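Local coordinates for protein cGAS/DncV-like nucleotidyltransferase in E. coli homolog (Elizabethkingia meningoseptica ATCC 13253 = NBRC 12535, PDB 6E0N) that synthesises cyclic nucleotide second messengers from nucleoside triphosphates, as part of a CBASS system that protects bacteria against phage infection, at residues F45-Y50 with I167-E172; V62-R67 with I133-I138. All coordinates share one frame; numbering follows the deposited sequence.

Overall arrangement
From the N terminus, helices 5-11 and 21-38 lead into strand 42-47, whose end, together with residues 48-50 of the short helix after it, forms the first half of interaction 1. Strand 62-68 comes next and starts interaction 2, which closes a loop of 65 residues when strand 135-147 returns beside it. The chain then runs through strand 152-160 to 167-172, where interaction 1 closes the wider loop, so the second contact lies wholly within the first and the two do not cross. Strand 62-68 pairs with 42-47 on one edge and 135-147 on the other. Together the contacts join the sheet to the start of helix 171-184, and both touch APC and GTP.

Interaction 1 (F45-Y50 with I167-E172). With GTP (guanosine-5'-triphosphate), chain C; APC (diphosphomethylphosphonic acid adenosyl ester), chain B.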
loop_
_atom_site.group_PDB
_atom_site.type_symbol
_atom_site.label_atom_id
_atom_site.label_comp_id
_atom_site.label_asym_id
_atom_site.label_seq_id
_atom_site.Cartn_x
_atom_site.Cartn_y
_atom_site.Cartn_z
ATOM N N PHE A 45 7.462 -7.924 -9.181
ATOM C CA PHE A 45 6.717 -6.706 -9.448
ATOM C C PHE A 45 6.640 -5.899 -8.164
ATOM O O PHE A 45 7.022 -6.367 -7.090
ATOM C CB PHE A 45 5.319 -6.999 -10.015
ATOM C CG PHE A 45 4.423 -7.764 -9.082
ATOM C CD1 PHE A 45 4.477 -9.146 -9.023
ATOM C CD2 PHE A 45 3.508 -7.102 -8.282
ATOM C CE1 PHE A 45 3.644 -9.853 -8.175
ATOM C CE2 PHE A 45 2.679 -7.801 -7.429
ATOM C CZ PHE A 45 2.745 -9.177 -7.376
ATOM N N LEU A 46 6.147 -4.676 -8.282
ATOM C CA LEU A 46 6.035 -3.801 -7.129
ATOM C C LEU A 46 4.605 -3.775 -6.608
ATOM O O LEU A 46 3.640 -3.967 -7.352
ATOM C CB LEU A 46 6.446 -2.370 -7.478
ATOM C CG LEU A 46 7.846 -2.152 -8.046
ATOM C CD1 LEU A 46 8.087 -0.639 -8.213
ATOM C CD2 LEU A 46 8.905 -2.792 -7.183
ATOM N N GLN A 47 4.478 -3.525 -5.313
ATOM C CA GLN A 47 3.211 -3.144 -4.712
ATOM C C GLN A 47 3.491 -1.972 -3.777
ATOM O O GLN A 47 4.612 -1.489 -3.675
ATOM C CB GLN A 47 2.569 -4.320 -3.972
ATOM C CG GLN A 47 3.307 -4.726 -2.741
ATOM C CD GLN A 47 2.550 -5.762 -1.946
ATOM O OE1 GLN A 47 1.592 -6.358 -2.438
ATOM N NE2 GLN A 47 2.973 -5.984 -0.705
ATOM N N GLY A 48 2.470 -1.519 -3.091
ATOM C CA GLY A 48 2.634 -0.466 -2.111
ATOM C C GLY A 48 2.862 0.894 -2.753
ATOM O O GLY A 48 2.565 1.126 -3.929
ATOM N N SER A 49 3.427 1.798 -1.949
ATOM C CA SER A 49 3.400 3.220 -2.286
ATOM C C SER A 49 4.128 3.509 -3.597
ATOM O O SER A 49 3.740 4.419 -4.342
ATOM C CB SER A 49 4.025 4.025 -1.141
ATOM O OG SER A 49 5.396 3.693 -0.980
ATOM N N TYR A 50 5.204 2.779 -3.885
ATOM C CA TYR A 50 5.910 3.016 -5.141
ATOM C C TYR A 50 5.087 2.556 -6.339
ATOM O O TYR A 50 5.155 3.171 -7.411
ATOM C CB TYR A 50 7.278 2.330 -5.136
ATOM C CG TYR A 50 8.360 3.130 -4.435
ATOM C CD1 TYR A 50 8.630 2.942 -3.088
ATOM C CD2 TYR A 50 9.104 4.080 -5.121
ATOM C CE1 TYR A 50 9.617 3.676 -2.441
ATOM C CE2 TYR A 50 10.091 4.815 -4.486
ATOM C CZ TYR A 50 10.343 4.608 -3.146
ATOM O OH TYR A 50 11.323 5.331 -2.512
ATOM N N ILE A 167 -1.761 -14.120 4.753
ATOM C CA ILE A 167 -1.905 -12.764 4.238
ATOM C C ILE A 167 -2.282 -12.864 2.766
ATOM O O ILE A 167 -1.573 -13.500 1.976
ATOM C CB ILE A 167 -0.606 -11.962 4.412
ATOM C CG1 ILE A 167 -0.071 -12.087 5.839
ATOM C CG2 ILE A 167 -0.840 -10.497 4.044
ATOM C CD1 ILE A 167 -1.008 -11.598 6.896
ATOM N N ILE A 168 -3.402 -12.244 2.396
ATOM C CA ILE A 168 -3.938 -12.289 1.040
ATOM C C ILE A 168 -4.054 -10.865 0.518
ATOM O O ILE A 168 -4.487 -9.964 1.244
ATOM C CB ILE A 168 -5.295 -13.027 0.993
ATOM C CG1 ILE A 168 -5.054 -14.528 1.217
ATOM C CG2 ILE A 168 -6.013 -12.746 -0.303
ATOM C CD1 ILE A 168 -6.307 -15.353 1.343
ATOM N N SER A 169 -3.668 -10.666 -0.742
ATOM C CA SER A 169 -3.611 -9.337 -1.333
ATOM C C SER A 169 -3.988 -9.438 -2.802
ATOM O O SER A 169 -3.764 -10.466 -3.445
ATOM C CB SER A 169 -2.201 -8.746 -1.186
ATOM O OG SER A 169 -2.107 -7.452 -1.751
ATOM N N PHE A 170 -4.571 -8.358 -3.321
ATOM C CA PHE A 170 -4.958 -8.248 -4.726
ATOM C C PHE A 170 -4.347 -6.971 -5.285
ATOM O O PHE A 170 -5.056 -6.012 -5.623
ATOM C CB PHE A 170 -6.479 -8.280 -4.878
ATOM C CG PHE A 170 -7.083 -9.575 -4.429
ATOM C CD1 PHE A 170 -7.163 -10.656 -5.295
ATOM C CD2 PHE A 170 -7.538 -9.725 -3.131
ATOM C CE1 PHE A 170 -7.701 -11.857 -4.881
ATOM C CE2 PHE A 170 -8.077 -10.927 -2.707
ATOM C CZ PHE A 170 -8.158 -11.994 -3.584
ATOM N N PRO A 171 -3.018 -6.937 -5.408
ATOM C CA PRO A 171 -2.348 -5.674 -5.764
ATOM C C PRO A 171 -2.678 -5.165 -7.157
ATOM O O PRO A 171 -2.701 -3.946 -7.360
ATOM C CB PRO A 171 -0.853 -5.998 -5.612
ATOM C CG PRO A 171 -0.772 -7.522 -5.744
ATOM C CD PRO A 171 -2.062 -8.027 -5.114
ATOM N N GLU A 172 -2.916 -6.051 -8.126
ATOM C CA GLU A 172 -3.197 -5.586 -9.481
ATOM C C GLU A 172 -4.532 -4.857 -9.540
ATOM O O GLU A 172 -4.635 -3.776 -10.133
ATOM C CB GLU A 172 -3.175 -6.759 -10.460
ATOM C CG GLU A 172 -1.827 -7.456 -10.557
ATOM C CD GLU A 172 -0.696 -6.504 -10.881
ATOM O OE1 GLU A 172 -0.871 -5.645 -11.768
ATOM O OE2 GLU A 172 0.369 -6.606 -10.239
HETATM P PG GTP C . 3.694 3.103 2.910
HETATM O O1G GTP C . 4.150 4.504 2.565
HETATM O O2G GTP C . 3.325 3.060 4.374
HETATM O O3G GTP C . 4.798 2.110 2.626
HETATM O O3B GTP C . 2.373 2.784 2.047
HETATM P PB GTP C . 2.194 1.458 1.158
HETATM O O1B GTP C . 3.515 0.999 0.582
HETATM O O2B GTP C . 1.182 1.765 0.080
HETATM O O3A GTP C . 1.567 0.333 2.118
HETATM P PA GTP C . 2.447 -0.850 2.769
HETATM O O1A GTP C . 3.929 -0.577 2.655
HETATM O O2A GTP C . 2.037 -1.052 4.209
HETATM O "O5'" GTP C . 2.054 -2.148 1.910
HETATM C "C5'" GTP C . 2.360 -2.199 0.550
HETATM C "C4'" GTP C . 1.190 -2.783 -0.206
HETATM O "O4'" GTP C . 0.824 -4.031 0.411
HETATM C "C3'" GTP C . -0.094 -1.947 -0.300
HETATM O "O3'" GTP C . -0.138 -1.139 -1.427
HETATM C "C2'" GTP C . -1.176 -3.052 -0.407
HETATM O "O2'" GTP C . -1.362 -3.357 -1.762
HETATM C "C1'" GTP C . -0.582 -4.236 0.374
HETATM N N9 GTP C . -1.172 -4.213 1.719
HETATM C C8 GTP C . -0.603 -3.704 2.853
HETATM N N7 GTP C . -1.473 -3.867 3.876
HETATM C C5 GTP C . -2.584 -4.481 3.405
HETATM C C6 GTP C . -3.769 -4.885 4.010
HETATM O O6 GTP C . -3.946 -4.694 5.211
HETATM N N1 GTP C . -4.744 -5.499 3.251
HETATM C C2 GTP C . -4.538 -5.711 1.903
HETATM N N2 GTP C . -5.475 -6.299 1.164
HETATM N N3 GTP C . -3.366 -5.306 1.307
HETATM C C4 GTP C . -2.405 -4.703 2.047
HETATM P PG APC B . 7.829 -6.893 12.026
HETATM O O1G APC B . 8.264 -5.463 11.804
HETATM O O2G APC B . 8.985 -7.834 11.781
HETATM O O3G APC B . 7.340 -7.046 13.446
HETATM P PB APC B . 6.595 -6.693 9.475
HETATM O O1B APC B . 7.516 -5.548 9.276
HETATM O O2B APC B . 6.714 -7.748 8.439
HETATM O O3B APC B . 6.606 -7.260 10.997
HETATM P PA APC B . 4.976 -4.594 7.934
HETATM O O1A APC B . 6.185 -3.733 8.120
HETATM O O2A APC B . 3.705 -3.729 8.058
HETATM C C3A APC B . 4.994 -5.921 9.265
HETATM O "O5'" APC B . 4.883 -5.369 6.487
HETATM C "C5'" APC B . 6.104 -5.689 5.907
HETATM C "C4'" APC B . 5.904 -5.647 4.371
HETATM O "O4'" APC B . 5.130 -6.632 4.026
HETATM C "C3'" APC B . 5.176 -4.342 3.999
HETATM O "O3'" APC B . 6.075 -3.439 3.532
HETATM C "C2'" APC B . 4.188 -4.766 2.900
HETATM O "O2'" APC B . 4.787 -4.470 1.560
HETATM C "C1'" APC B . 4.008 -6.048 3.030
HETATM N N9 APC B . 2.697 -6.285 3.619
HETATM C C8 APC B . 2.199 -6.120 4.858
HETATM N N7 APC B . 0.912 -6.495 4.850
HETATM C C5 APC B . 0.610 -6.893 3.604
HETATM C C6 APC B . -0.550 -7.375 3.031
HETATM N N6 APC B . -1.881 -7.638 3.534
HETATM N N1 APC B . -0.578 -7.702 1.749
HETATM C C2 APC B . 0.536 -7.567 0.998
HETATM N N3 APC B . 1.670 -7.100 1.563
HETATM C C4 APC B . 1.707 -6.762 2.855
#
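Q47 and P171 meet where the end of strand 42-47 faces the start of helix 171-184, and the glutamine side chain shows how one residue can serve both a protein contact and two ligands. Its CB lies 4.1 Å from P171 CB. With chi1 at 69°, CG sits between the backbone N and the carbonyl carbon, and the extended chain beyond it passes the ribose of the bound GTP: CG is 3.8 Å from C4' and CD 3.4 Å from O4' of that nucleotide. OE1 comes about as near to GTP O4' and APC C2 as to the protein, lying 3.9 Å from S169 OG; this buried oxygen has no hydrogen-bond partner in the model. NE2 is the gripping end, donating to adenine N3 of APC at 2.8 Å with an N-H...N angle of 149°, and more loosely to APC O2' at 3.3 Å. G48 and S49 then form the Gly-Ser motif of nucleotidyltransferases, in which S49 N donates to GTP O1B at 2.7 Å. G48 has positive phi, and its CA lies close to GTP O3'. On the other segment, S169 CB comes up to N1 of the adenine and I167 CG2 to its amino group, so strand 166-169 borders the base that Q47 holds. Further back, F45 offers its ring edge to the proline, CE2 lying 3.9 Å from P171 CG. The E172 carboxylate reaches the same ring obliquely, its plane turned 73° from the ring, while its charge is engaged by R51 in a salt bridge.

Interaction 2 (V62-R67 with I133-I138); sequences VDIVMR and ITADVI. With MG (magnesium ion), chain E; APC (diphosphomethylphosphonic acid adenosyl ester), chain B; GTP (guanosine-5'-triphosphate), chain C.
D63 and D136 stand side by side on neighbouring parallel strands, both directed to the sheet face that carries the nucleotides, and OD1 of D63 and OD2 of D136 come within 3.7 Å. O3' of APC bridges the two carboxylates, and magnesium sits on the D63 side. D63 CG lies anti to the carbonyl carbon (chi1 -57°), which brings its carboxylate to both: OD2 binds magnesium at 2.2 Å, whereas OD1 is 2.8 Å from APC O3'. D136, turned in the same sense (chi1 -72°), approaches that hydroxyl with OD2 at 2.9 Å, and its OD1 is held by Q125. One oxygen from each GTP phosphate and two waters complete the metal. I138, on the same face, lays CD1 against the APC ribose, 3.1 Å from O2'. Behind the sheet the packing is apolar. V62 and I133 cross at about a right angle, with V62 CG1 pressed to 3.5 Å from I133 CD1, tighter than usual, and A135 CB touches both V62 CG1 and I64 CD1, at 3.8 Å and 3.9 Å. Helices 21-38 and 98-113 cover this side through I30 on A135 and L109 on V137. Five backbone hydrogen bonds link the strands, from V62 N to T134 O at one end to M66 N to I138 O at the other. D63 and D136, with D61, match the acidic triad of the nucleotidyltransferase fold; of the three, D63 alone binds the metal here.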
loop_
_atom_site.group_PDB
_atom_site.type_symbol
_atom_site.label_atom_id
_atom_site.label_comp_id
_atom_site.label_asym_id
_atom_site.label_seq_id
_atom_site.Cartn_x
_atom_site.Cartn_y
_atom_site.Cartn_z
ATOM N N VAL A 62 10.770 0.475 -0.545
ATOM C CA VAL A 62 10.035 -0.048 -1.693
ATOM C C VAL A 62 9.651 -1.496 -1.419
ATOM O O VAL A 62 10.435 -2.264 -0.850
ATOM C CB VAL A 62 10.843 0.084 -3.002
ATOM C CG1 VAL A 62 12.168 -0.664 -2.914
ATOM C CG2 VAL A 62 10.023 -0.420 -4.189
ATOM N N ASP A 63 8.436 -1.864 -1.829
ATOM C CA ASP A 63 7.901 -3.206 -1.627
ATOM C C ASP A 63 8.029 -3.980 -2.933
ATOM O O ASP A 63 7.312 -3.702 -3.898
ATOM C CB ASP A 63 6.446 -3.127 -1.178
ATOM C CG ASP A 63 6.275 -2.301 0.081
ATOM O OD1 ASP A 63 7.027 -2.540 1.049
ATOM O OD2 ASP A 63 5.405 -1.403 0.099
ATOM N N ILE A 64 8.939 -4.948 -2.952
ATOM C CA ILE A 64 9.214 -5.766 -4.126
ATOM C C ILE A 64 8.607 -7.140 -3.880
ATOM O O ILE A 64 9.048 -7.871 -2.987
ATOM C CB ILE A 64 10.719 -5.871 -4.404
ATOM C CG1 ILE A 64 11.319 -4.477 -4.588
ATOM C CG2 ILE A 64 10.968 -6.743 -5.622
ATOM C CD1 ILE A 64 12.834 -4.460 -4.653
ATOM N N VAL A 65 7.605 -7.500 -4.675
ATOM C CA VAL A 65 6.946 -8.793 -4.547
ATOM C C VAL A 65 7.677 -9.811 -5.412
ATOM O O VAL A 65 7.994 -9.537 -6.577
ATOM C CB VAL A 65 5.466 -8.699 -4.953
ATOM C CG1 VAL A 65 4.781 -10.047 -4.740
ATOM C CG2 VAL A 65 4.756 -7.605 -4.172
ATOM N N MET A 66 7.956 -10.981 -4.844
ATOM C CA MET A 66 8.533 -12.098 -5.594
ATOM C C MET A 66 7.539 -13.252 -5.550
ATOM O O MET A 66 7.494 -14.008 -4.572
ATOM C CB MET A 66 9.884 -12.524 -5.036
ATOM C CG MET A 66 10.608 -13.479 -5.973
ATOM S SD MET A 66 11.906 -14.463 -5.211
ATOM C CE MET A 66 10.932 -15.646 -4.280
ATOM N N ARG A 67 6.758 -13.400 -6.615
ATOM C CA ARG A 67 5.708 -14.411 -6.685
ATOM C C ARG A 67 6.277 -15.673 -7.320
ATOM O O ARG A 67 6.563 -15.699 -8.521
ATOM C CB ARG A 67 4.540 -13.875 -7.509
ATOM C CG ARG A 67 3.328 -14.792 -7.559
ATOM C CD ARG A 67 2.236 -14.221 -8.453
ATOM N NE ARG A 67 2.662 -14.163 -9.847
ATOM C CZ ARG A 67 2.043 -13.467 -10.793
ATOM N NH1 ARG A 67 0.954 -12.766 -10.504
ATOM N NH2 ARG A 67 2.518 -13.473 -12.028
ATOM N N ILE A 133 17.673 2.624 -1.803
ATOM C CA ILE A 133 16.690 2.625 -0.735
ATOM C C ILE A 133 16.583 1.232 -0.126
ATOM O O ILE A 133 17.008 0.225 -0.706
ATOM C CB ILE A 133 15.323 3.117 -1.238
ATOM C CG1 ILE A 133 14.801 2.212 -2.360
ATOM C CG2 ILE A 133 15.417 4.554 -1.721
ATOM C CD1 ILE A 133 13.408 2.599 -2.857
ATOM N N THR A 134 16.019 1.182 1.076
ATOM C CA THR A 134 15.665 -0.085 1.689
ATOM C C THR A 134 14.495 -0.704 0.943
ATOM O O THR A 134 13.619 -0.007 0.420
ATOM C CB THR A 134 15.283 0.138 3.151
ATOM O OG1 THR A 134 16.434 0.591 3.874
ATOM C CG2 THR A 134 14.749 -1.135 3.776
ATOM N N ALA A 135 14.498 -2.029 0.879
ATOM C CA ALA A 135 13.441 -2.765 0.209
ATOM C C ALA A 135 12.891 -3.842 1.130
ATOM O O ALA A 135 13.642 -4.479 1.875
ATOM C CB ALA A 135 13.950 -3.431 -1.076
ATOM N N ASP A 136 11.577 -4.035 1.072
ATOM C CA ASP A 136 10.911 -5.182 1.669
ATOM C C ASP A 136 10.618 -6.155 0.530
ATOM O O ASP A 136 9.841 -5.838 -0.376
ATOM C CB ASP A 136 9.618 -4.754 2.362
ATOM C CG ASP A 136 9.872 -3.982 3.629
ATOM O OD1 ASP A 136 11.031 -3.958 4.091
ATOM O OD2 ASP A 136 8.907 -3.402 4.167
ATOM N N VAL A 137 11.249 -7.320 0.565
ATOM C CA VAL A 137 11.019 -8.357 -0.434
ATOM C C VAL A 137 9.956 -9.308 0.096
ATOM O O VAL A 137 10.086 -9.852 1.200
ATOM C CB VAL A 137 12.323 -9.102 -0.758
ATOM C CG1 VAL A 137 12.068 -10.210 -1.764
ATOM C CG2 VAL A 137 13.371 -8.124 -1.280
ATOM N N ILE A 138 8.904 -9.506 -0.690
ATOM C CA ILE A 138 7.735 -10.251 -0.236
ATOM C C ILE A 138 7.602 -11.522 -1.064
ATOM O O ILE A 138 6.942 -11.503 -2.112
ATOM C CB ILE A 138 6.465 -9.391 -0.339
ATOM C CG1 ILE A 138 6.667 -8.075 0.416
ATOM C CG2 ILE A 138 5.259 -10.134 0.216
ATOM C CD1 ILE A 138 5.638 -7.025 0.096
HETATM MG MG MG E . 5.338 0.316 1.446
HETATM P PG APC B . 7.829 -6.893 12.026
HETATM O O1G APC B . 8.264 -5.463 11.804
HETATM O O2G APC B . 8.985 -7.834 11.781
HETATM O O3G APC B . 7.340 -7.046 13.446
HETATM P PB APC B . 6.595 -6.693 9.475
HETATM O O1B APC B . 7.516 -5.548 9.276
HETATM O O2B APC B . 6.714 -7.748 8.439
HETATM O O3B APC B . 6.606 -7.260 10.997
HETATM P PA APC B . 4.976 -4.594 7.934
HETATM O O1A APC B . 6.185 -3.733 8.120
HETATM O O2A APC B . 3.705 -3.729 8.058
HETATM C C3A APC B . 4.994 -5.921 9.265
HETATM O "O5'" APC B . 4.883 -5.369 6.487
HETATM C "C5'" APC B . 6.104 -5.689 5.907
HETATM C "C4'" APC B . 5.904 -5.647 4.371
HETATM O "O4'" APC B . 5.130 -6.632 4.026
HETATM C "C3'" APC B . 5.176 -4.342 3.999
HETATM O "O3'" APC B . 6.075 -3.439 3.532
HETATM C "C2'" APC B . 4.188 -4.766 2.900
HETATM O "O2'" APC B . 4.787 -4.470 1.560
HETATM C "C1'" APC B . 4.008 -6.048 3.030
HETATM N N9 APC B . 2.697 -6.285 3.619
HETATM C C8 APC B . 2.199 -6.120 4.858
HETATM N N7 APC B . 0.912 -6.495 4.850
HETATM C C5 APC B . 0.610 -6.893 3.604
HETATM C C6 APC B . -0.550 -7.375 3.031
HETATM N N6 APC B . -1.881 -7.638 3.534
HETATM N N1 APC B . -0.578 -7.702 1.749
HETATM C C2 APC B . 0.536 -7.567 0.998
HETATM N N3 APC B . 1.670 -7.100 1.563
HETATM C C4 APC B . 1.707 -6.762 2.855
HETATM P PG GTP C . 3.694 3.103 2.910
HETATM O O1G GTP C . 4.150 4.504 2.565
HETATM O O2G GTP C . 3.325 3.060 4.374
HETATM O O3G GTP C . 4.798 2.110 2.626
HETATM O O3B GTP C . 2.373 2.784 2.047
HETATM P PB GTP C . 2.194 1.458 1.158
HETATM O O1B GTP C . 3.515 0.999 0.582
HETATM O O2B GTP C . 1.182 1.765 0.080
HETATM O O3A GTP C . 1.567 0.333 2.118
HETATM P PA GTP C . 2.447 -0.850 2.769
HETATM O O1A GTP C . 3.929 -0.577 2.655
HETATM O O2A GTP C . 2.037 -1.052 4.209
HETATM O "O5'" GTP C . 2.054 -2.148 1.910
HETATM C "C5'" GTP C . 2.360 -2.199 0.550
HETATM C "C4'" GTP C . 1.190 -2.783 -0.206
HETATM O "O4'" GTP C . 0.824 -4.031 0.411
HETATM C "C3'" GTP C . -0.094 -1.947 -0.300
HETATM O "O3'" GTP C . -0.138 -1.139 -1.427
HETATM C "C2'" GTP C . -1.176 -3.052 -0.407
HETATM O "O2'" GTP C . -1.362 -3.357 -1.762
HETATM C "C1'" GTP C . -0.582 -4.236 0.374
HETATM N N9 GTP C . -1.172 -4.213 1.719
HETATM C C8 GTP C . -0.603 -3.704 2.853
HETATM N N7 GTP C . -1.473 -3.867 3.876
HETATM C C5 GTP C . -2.584 -4.481 3.405
HETATM C C6 GTP C . -3.769 -4.885 4.010
HETATM O O6 GTP C . -3.946 -4.694 5.211
HETATM N N1 GTP C . -4.744 -5.499 3.251
HETATM C C2 GTP C . -4.538 -5.711 1.903
HETATM N N2 GTP C . -5.475 -6.299 1.164
HETATM N N3 GTP C . -3.366 -5.306 1.307
HETATM C C4 GTP C . -2.405 -4.703 2.047
HETATM O O HOH W 1 6.968 -0.386 2.399
HETATM O O HOH W 2 6.398 1.446 -0.028
#